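Local coordinates for inositol 2-dehydrogenase (Sinorhizobium meliloti, PDB 4HKT), which catalyses the NAD-dependent oxidation of myo-inositol to 2-keto-myo-inositol (scyllo-inosose), the first step of myo-inositol degradation, at residues B[56-61]-B[81-86]; B[29-34]-B[51-56]. One frame throughout, in Å; residues are numbered along the deposited sequence.

Contact 1: B[56-61]-B[81-86]. With EDO (1,2-ethanediol), chain T; EDO (1,2-ethanediol), chain U.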
loop_
_atom_site.group_PDB
_atom_site.type_symbol
_atom_site.label_atom_id
_atom_site.label_comp_id
_atom_site.label_asym_id
_atom_site.label_seq_id
_atom_site.Cartn_x
_atom_site.Cartn_y
_atom_site.Cartn_z
ATOM N N ASP B 56 -40.445 7.987 -30.737
ATOM C CA ASP B 56 -40.872 8.642 -31.985
ATOM C C ASP B 56 -40.753 10.178 -31.894
ATOM O O ASP B 56 -40.356 10.846 -32.845
ATOM C CB ASP B 56 -42.334 8.269 -32.343
ATOM C CG ASP B 56 -42.478 6.848 -32.936
ATOM O OD1 ASP B 56 -41.456 6.168 -33.207
ATOM O OD2 ASP B 56 -43.634 6.405 -33.140
ATOM N N ALA B 57 -41.112 10.729 -30.753
ATOM C CA ALA B 57 -41.116 12.176 -30.579
ATOM C C ALA B 57 -39.676 12.679 -30.530
ATOM O O ALA B 57 -39.309 13.639 -31.202
ATOM C CB ALA B 57 -41.862 12.556 -29.306
ATOM N N ILE B 58 -38.853 12.001 -29.748
ATOM C CA ILE B 58 -37.430 12.349 -29.684
ATOM C C ILE B 58 -36.788 12.228 -31.064
ATOM O O ILE B 58 -36.066 13.125 -31.482
ATOM C CB ILE B 58 -36.702 11.543 -28.583
ATOM C CG1 ILE B 58 -37.205 11.984 -27.207
ATOM C CG2 ILE B 58 -35.191 11.740 -28.665
ATOM C CD1 ILE B 58 -36.990 10.969 -26.092
ATOM N N GLU B 59 -37.088 11.155 -31.798
ATOM C CA GLU B 59 -36.639 11.029 -33.201
ATOM C C GLU B 59 -37.003 12.244 -34.082
ATOM O O GLU B 59 -36.151 12.772 -34.824
ATOM C CB GLU B 59 -37.218 9.756 -33.805
ATOM C CG GLU B 59 -36.695 9.329 -35.180
ATOM C CD GLU B 59 -37.374 8.057 -35.665
ATOM O OE1 GLU B 59 -38.499 7.771 -35.191
ATOM O OE2 GLU B 59 -36.816 7.338 -36.517
ATOM N N ALA B 60 -38.264 12.678 -34.022
ATOM C CA ALA B 60 -38.735 13.781 -34.892
ATOM C C ALA B 60 -38.350 15.167 -34.378
ATOM O O ALA B 60 -38.346 16.117 -35.151
ATOM C CB ALA B 60 -40.250 13.706 -35.077
ATOM N N ALA B 61 -37.989 15.275 -33.097
ATOM C CA ALA B 61 -37.747 16.584 -32.457
ATOM C C ALA B 61 -36.617 17.414 -33.025
ATOM O O ALA B 61 -35.469 16.982 -33.090
ATOM C CB ALA B 61 -37.544 16.416 -30.960
ATOM N N GLU B 81 -29.626 3.110 -36.114
ATOM C CA GLU B 81 -29.942 3.409 -37.521
ATOM C C GLU B 81 -30.998 4.530 -37.661
ATOM O O GLU B 81 -30.859 5.427 -38.502
ATOM C CB GLU B 81 -30.423 2.144 -38.246
ATOM C CG GLU B 81 -29.333 1.130 -38.479
ATOM C CD GLU B 81 -29.820 -0.182 -39.077
ATOM O OE1 GLU B 81 -31.029 -0.493 -38.954
ATOM O OE2 GLU B 81 -28.973 -0.931 -39.626
ATOM N N ARG B 82 -32.035 4.479 -36.839
ATOM C CA ARG B 82 -33.088 5.486 -36.858
ATOM C C ARG B 82 -32.543 6.895 -36.500
ATOM O O ARG B 82 -32.845 7.898 -37.181
ATOM C CB ARG B 82 -34.183 5.123 -35.875
ATOM C CG ARG B 82 -35.157 4.042 -36.320
ATOM C CD ARG B 82 -36.010 3.590 -35.147
ATOM N NE ARG B 82 -36.961 4.625 -34.801
ATOM C CZ ARG B 82 -37.889 4.550 -33.853
ATOM N NH1 ARG B 82 -38.018 3.477 -33.094
ATOM N NH2 ARG B 82 -38.699 5.594 -33.662
ATOM N N PHE B 83 -31.727 6.979 -35.456
ATOM C CA PHE B 83 -31.266 8.293 -35.043
ATOM C C PHE B 83 -30.184 8.820 -35.966
ATOM O O PHE B 83 -30.080 10.053 -36.171
ATOM C CB PHE B 83 -30.938 8.326 -33.541
ATOM C CG PHE B 83 -32.156 8.403 -32.688
ATOM C CD1 PHE B 83 -32.659 9.638 -32.297
ATOM C CD2 PHE B 83 -32.859 7.272 -32.335
ATOM C CE1 PHE B 83 -33.816 9.725 -31.537
ATOM C CE2 PHE B 83 -33.994 7.351 -31.554
ATOM C CZ PHE B 83 -34.481 8.588 -31.161
ATOM N N ALA B 84 -29.421 7.911 -36.575
ATOM C CA ALA B 84 -28.469 8.254 -37.596
ATOM C C ALA B 84 -29.194 8.912 -38.774
ATOM O O ALA B 84 -28.807 10.009 -39.247
ATOM C CB ALA B 84 -27.723 7.033 -38.107
ATOM N N ARG B 85 -30.220 8.223 -39.270
ATOM C CA ARG B 85 -31.024 8.785 -40.359
ATOM C C ARG B 85 -31.736 10.075 -39.989
ATOM O O ARG B 85 -31.932 10.933 -40.850
ATOM C CB ARG B 85 -32.029 7.762 -40.854
ATOM C CG ARG B 85 -31.365 6.721 -41.703
ATOM C CD ARG B 85 -32.329 5.598 -42.013
ATOM N NE ARG B 85 -31.756 4.719 -42.990
ATOM C CZ ARG B 85 -31.588 3.418 -42.834
ATOM N NH1 ARG B 85 -31.998 2.800 -41.742
ATOM N NH2 ARG B 85 -31.004 2.747 -43.800
ATOM N N ALA B 86 -32.103 10.237 -38.732
ATOM C CA ALA B 86 -32.724 11.476 -38.288
ATOM C C ALA B 86 -31.749 12.632 -38.021
ATOM O O ALA B 86 -32.187 13.732 -37.672
ATOM C CB ALA B 86 -33.555 11.232 -37.054
HETATM C C1 EDO T . -34.345 4.709 -40.028
HETATM O O1 EDO T . -33.995 3.367 -39.735
HETATM C C2 EDO T . -35.684 5.058 -39.443
HETATM O O2 EDO T . -36.340 5.860 -40.374
HETATM C C1 EDO U . -35.263 0.783 -37.868
HETATM O O1 EDO U . -36.060 1.781 -38.522
HETATM C C2 EDO U . -33.806 0.882 -38.285
HETATM O O2 EDO U . -33.565 0.532 -39.659
HETATM O O HOH W 1 -40.557 3.795 -31.545
HETATM O O HOH W 2 -35.181 7.897 -38.441
#

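Contact 2: B[29-34]-B[51-56]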
loop_
_atom_site.group_PDB
_atom_site.type_symbol
_atom_site.label_atom_id
_atom_site.label_comp_id
_atom_site.label_asym_id
_atom_site.label_seq_id
_atom_site.Cartn_x
_atom_site.Cartn_y
_atom_site.Cartn_z
ATOM N N ARG B 29 -27.647 19.883 -21.935
ATOM C CA ARG B 29 -28.921 19.921 -21.221
ATOM C C ARG B 29 -29.719 18.665 -21.513
ATOM O O ARG B 29 -29.867 18.271 -22.666
ATOM C CB ARG B 29 -29.763 21.150 -21.640
ATOM C CG ARG B 29 -31.095 21.295 -20.882
ATOM C CD ARG B 29 -32.041 22.357 -21.458
ATOM N NE ARG B 29 -31.369 23.644 -21.671
ATOM C CZ ARG B 29 -30.957 24.126 -22.849
ATOM N NH1 ARG B 29 -31.160 23.456 -23.977
ATOM N NH2 ARG B 29 -30.341 25.305 -22.899
ATOM N N LEU B 30 -30.270 18.067 -20.471
ATOM C CA LEU B 30 -31.192 16.966 -20.631
ATOM C C LEU B 30 -32.600 17.528 -20.856
ATOM O O LEU B 30 -33.177 18.168 -19.977
ATOM C CB LEU B 30 -31.165 16.062 -19.403
ATOM C CG LEU B 30 -32.053 14.829 -19.501
ATOM C CD1 LEU B 30 -31.619 13.940 -20.660
ATOM C CD2 LEU B 30 -31.990 14.052 -18.206
ATOM N N VAL B 31 -33.129 17.272 -22.047
ATOM C CA VAL B 31 -34.399 17.829 -22.525
ATOM C C VAL B 31 -35.527 16.815 -22.384
ATOM O O VAL B 31 -36.618 17.167 -21.935
ATOM C CB VAL B 31 -34.271 18.242 -24.014
ATOM C CG1 VAL B 31 -35.609 18.674 -24.599
ATOM C CG2 VAL B 31 -33.233 19.341 -24.163
ATOM N N ALA B 32 -35.273 15.561 -22.767
ATOM C CA ALA B 32 -36.324 14.551 -22.812
ATOM C C ALA B 32 -35.847 13.174 -22.385
ATOM O O ALA B 32 -34.718 12.788 -22.677
ATOM C CB ALA B 32 -36.922 14.483 -24.204
ATOM N N VAL B 33 -36.700 12.466 -21.655
ATOM C CA VAL B 33 -36.483 11.063 -21.330
ATOM C C VAL B 33 -37.605 10.223 -21.918
ATOM O O VAL B 33 -38.750 10.666 -21.964
ATOM C CB VAL B 33 -36.496 10.817 -19.817
ATOM C CG1 VAL B 33 -36.224 9.340 -19.507
ATOM C CG2 VAL B 33 -35.471 11.700 -19.147
ATOM N N ALA B 34 -37.264 9.000 -22.331
ATOM C CA ALA B 34 -38.227 8.007 -22.755
ATOM C C ALA B 34 -37.892 6.635 -22.133
ATOM O O ALA B 34 -36.730 6.349 -21.798
ATOM C CB ALA B 34 -38.259 7.925 -24.273
ATOM N N GLU B 51 -38.605 16.675 -19.842
ATOM C CA GLU B 51 -39.919 16.168 -20.251
ATOM C C GLU B 51 -39.903 14.657 -20.449
ATOM O O GLU B 51 -38.879 14.076 -20.792
ATOM C CB GLU B 51 -40.349 16.813 -21.568
ATOM C CG GLU B 51 -40.164 18.324 -21.645
ATOM C CD GLU B 51 -40.416 18.866 -23.040
ATOM O OE1 GLU B 51 -41.395 18.428 -23.679
ATOM O OE2 GLU B 51 -39.626 19.710 -23.518
ATOM N N VAL B 52 -41.044 14.018 -20.261
ATOM C CA VAL B 52 -41.200 12.633 -20.704
ATOM C C VAL B 52 -41.768 12.631 -22.109
ATOM O O VAL B 52 -42.890 13.061 -22.305
ATOM C CB VAL B 52 -42.130 11.843 -19.770
ATOM C CG1 VAL B 52 -42.399 10.439 -20.313
ATOM C CG2 VAL B 52 -41.516 11.781 -18.377
ATOM N N ARG B 53 -40.992 12.160 -23.086
ATOM C CA ARG B 53 -41.495 11.990 -24.459
ATOM C C ARG B 53 -41.446 10.531 -24.897
ATOM O O ARG B 53 -40.922 9.668 -24.186
ATOM C CB ARG B 53 -40.719 12.846 -25.461
ATOM C CG ARG B 53 -40.746 14.334 -25.184
ATOM C CD ARG B 53 -40.011 15.120 -26.247
ATOM N NE ARG B 53 -39.752 16.497 -25.811
ATOM C CZ ARG B 53 -39.040 17.399 -26.489
ATOM N NH1 ARG B 53 -38.480 17.098 -27.655
ATOM N NH2 ARG B 53 -38.879 18.622 -25.995
ATOM N N THR B 54 -42.016 10.257 -26.061
ATOM C CA THR B 54 -41.884 8.946 -26.667
ATOM C C THR B 54 -40.589 8.956 -27.476
ATOM O O THR B 54 -39.992 10.016 -27.682
ATOM C CB THR B 54 -43.057 8.623 -27.605
ATOM O OG1 THR B 54 -43.037 9.516 -28.720
ATOM C CG2 THR B 54 -44.400 8.748 -26.861
ATOM N N ILE B 55 -40.179 7.778 -27.933
ATOM C CA ILE B 55 -39.002 7.639 -28.800
ATOM C C ILE B 55 -39.278 8.273 -30.162
ATOM O O ILE B 55 -38.458 9.048 -30.673
ATOM C CB ILE B 55 -38.572 6.164 -28.932
ATOM C CG1 ILE B 55 -38.054 5.682 -27.562
ATOM C CG2 ILE B 55 -37.522 6.010 -30.038
ATOM C CD1 ILE B 55 -37.870 4.188 -27.416
ATOM N N ASP B 56 -40.445 7.987 -30.737
ATOM C CA ASP B 56 -40.872 8.642 -31.985
ATOM C C ASP B 56 -40.753 10.178 -31.894
ATOM O O ASP B 56 -40.356 10.846 -32.845
ATOM C CB ASP B 56 -42.334 8.269 -32.343
ATOM C CG ASP B 56 -42.478 6.848 -32.936
ATOM O OD1 ASP B 56 -41.456 6.168 -33.207
ATOM O OD2 ASP B 56 -43.634 6.405 -33.140
#

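Contact 1: B[56-61]-B[81-86]
Arg82 NH2 is shared by two carboxylates of the facing helix: Glu59 OE1 at 2.7 Å in an almost straight bond, and Asp56 OD1 at 2.9 Å in a weak, bent one. The two helices, 55-60 and 76-85, belong to the NAD-binding Rossmann fold, and their short segments run roughly parallel, 30° apart, with axes 10.2 Å from each other. Glu59 takes the guanidinium side-on, since Arg82 NE also donates to Glu59 OE2 at 3.2 Å. Both oxygens lie close to the guanidinium plane, yet the nitrogens reach them from above the carboxylate plane, the two planes being turned 55° against each other. Glu59 sends CG anti to its backbone N (chi1 -171°) and stays extended to CD, which carries the carboxylate across to the arginine. A water accepts from Arg82 NH1 and donates to Asp56 OD1, adding a second link between that pair. An alanine in place of Arg82 would probably leave the carboxylates of Asp56 and Glu59 without their shared positive partner and facing each other's charge.

Beneath this polar layer the packing is apolar. The Phe83 ring lies obliquely against helix 55-60, with CE1 3.5 Å from Glu59 CA and 3.8 Å from Ile58 CG2. Ile58 and Phe83 also both touch Val67 and Leu9 of the parallel sheet, so the inner side of the helix pair rests on its strands. At the C-terminal end Ala86 CB packs against Glu59 O, a carbonyl that also accepts a bond from Lys88 NZ. A second water ties the helices together on the outside, donating to Glu59 OE2 at 2.6 Å and to Arg82 O at 2.7 Å.

Contact 2: B[29-34]-B[51-56]
Val31 O, Glu51 O and Val33 O accept three backbone hydrogen bonds in succession, the ladder of a short parallel pairing between 29-34 and 51-52. Glu51 N donates to Val31 O at 2.9 Å, Val33 N to Glu51 O at 2.8 Å, and Arg53 N to Val33 O at 2.9 Å. Ala32 thus sits beside Glu51 and Val33 beside Val52, and CA-H...O contacts from Ala32 and Val52 fill in between the bonds. Past Arg53 the chain turns off into helix 55-60, with Thr54 as its N-cap: Thr54 OG1 accepts from Ala57 N.

On the face bearing Ala32 and Glu51, the Arg53 side chain runs back alongside the strand toward Val31. It is extended as far as NE, and Ala32 CB lies over one face of its guanidinium, 3.8 Å from NE. Beyond it, Val31 CG1 is 3.6 Å from Arg53 NH2. Glu51 holds the arginine there through a salt bridge, its OE2 2.8 Å from Arg53 NH2, and Asp63 gives that same nitrogen a second acidic partner. Farther along, Ala34 CB packs 4.0 Å from Ile55 CG1, at the start of the helix.

This pairing closes the beta-alpha-beta unit of strand 28-34, helix 38-48 and strand 51-52 in the Rossmann fold, with 51-52 as the outermost strand on this side of the parallel sheet. Val33 and Val52 point to the face covered by helix 38-48, where both meet Ala41; Ile58 of helix 55-60 packs on Ala32, Ala34 and Arg53, while strand 4-9 bonds to the other edge of 28-34.

How the contacts relate
Helix 55-60 serves both contacts: contact 2 leads the chain from the edge strand into its first turn, and contact 1 sets that helix beside the next one, 76-85. Both are partly buried. In contact 2 strand residues 31-34 are buried while Glu51 and Val52 are exposed; in contact 1 Ile58 and Phe83 are buried against the sheet and the Asp56-Glu59-Arg82 network lies on the more exposed side. Contact 2 relies on main-chain bonds, whereas contact 1 has no backbone-to-backbone hydrogen bond across it and relies mainly on side chains, some packing on main-chain atoms. Ile58 connects them, reaching Ala32 and Ala34 while also packing on Phe83. Asp56 belongs to both but meets its partner in contact 1.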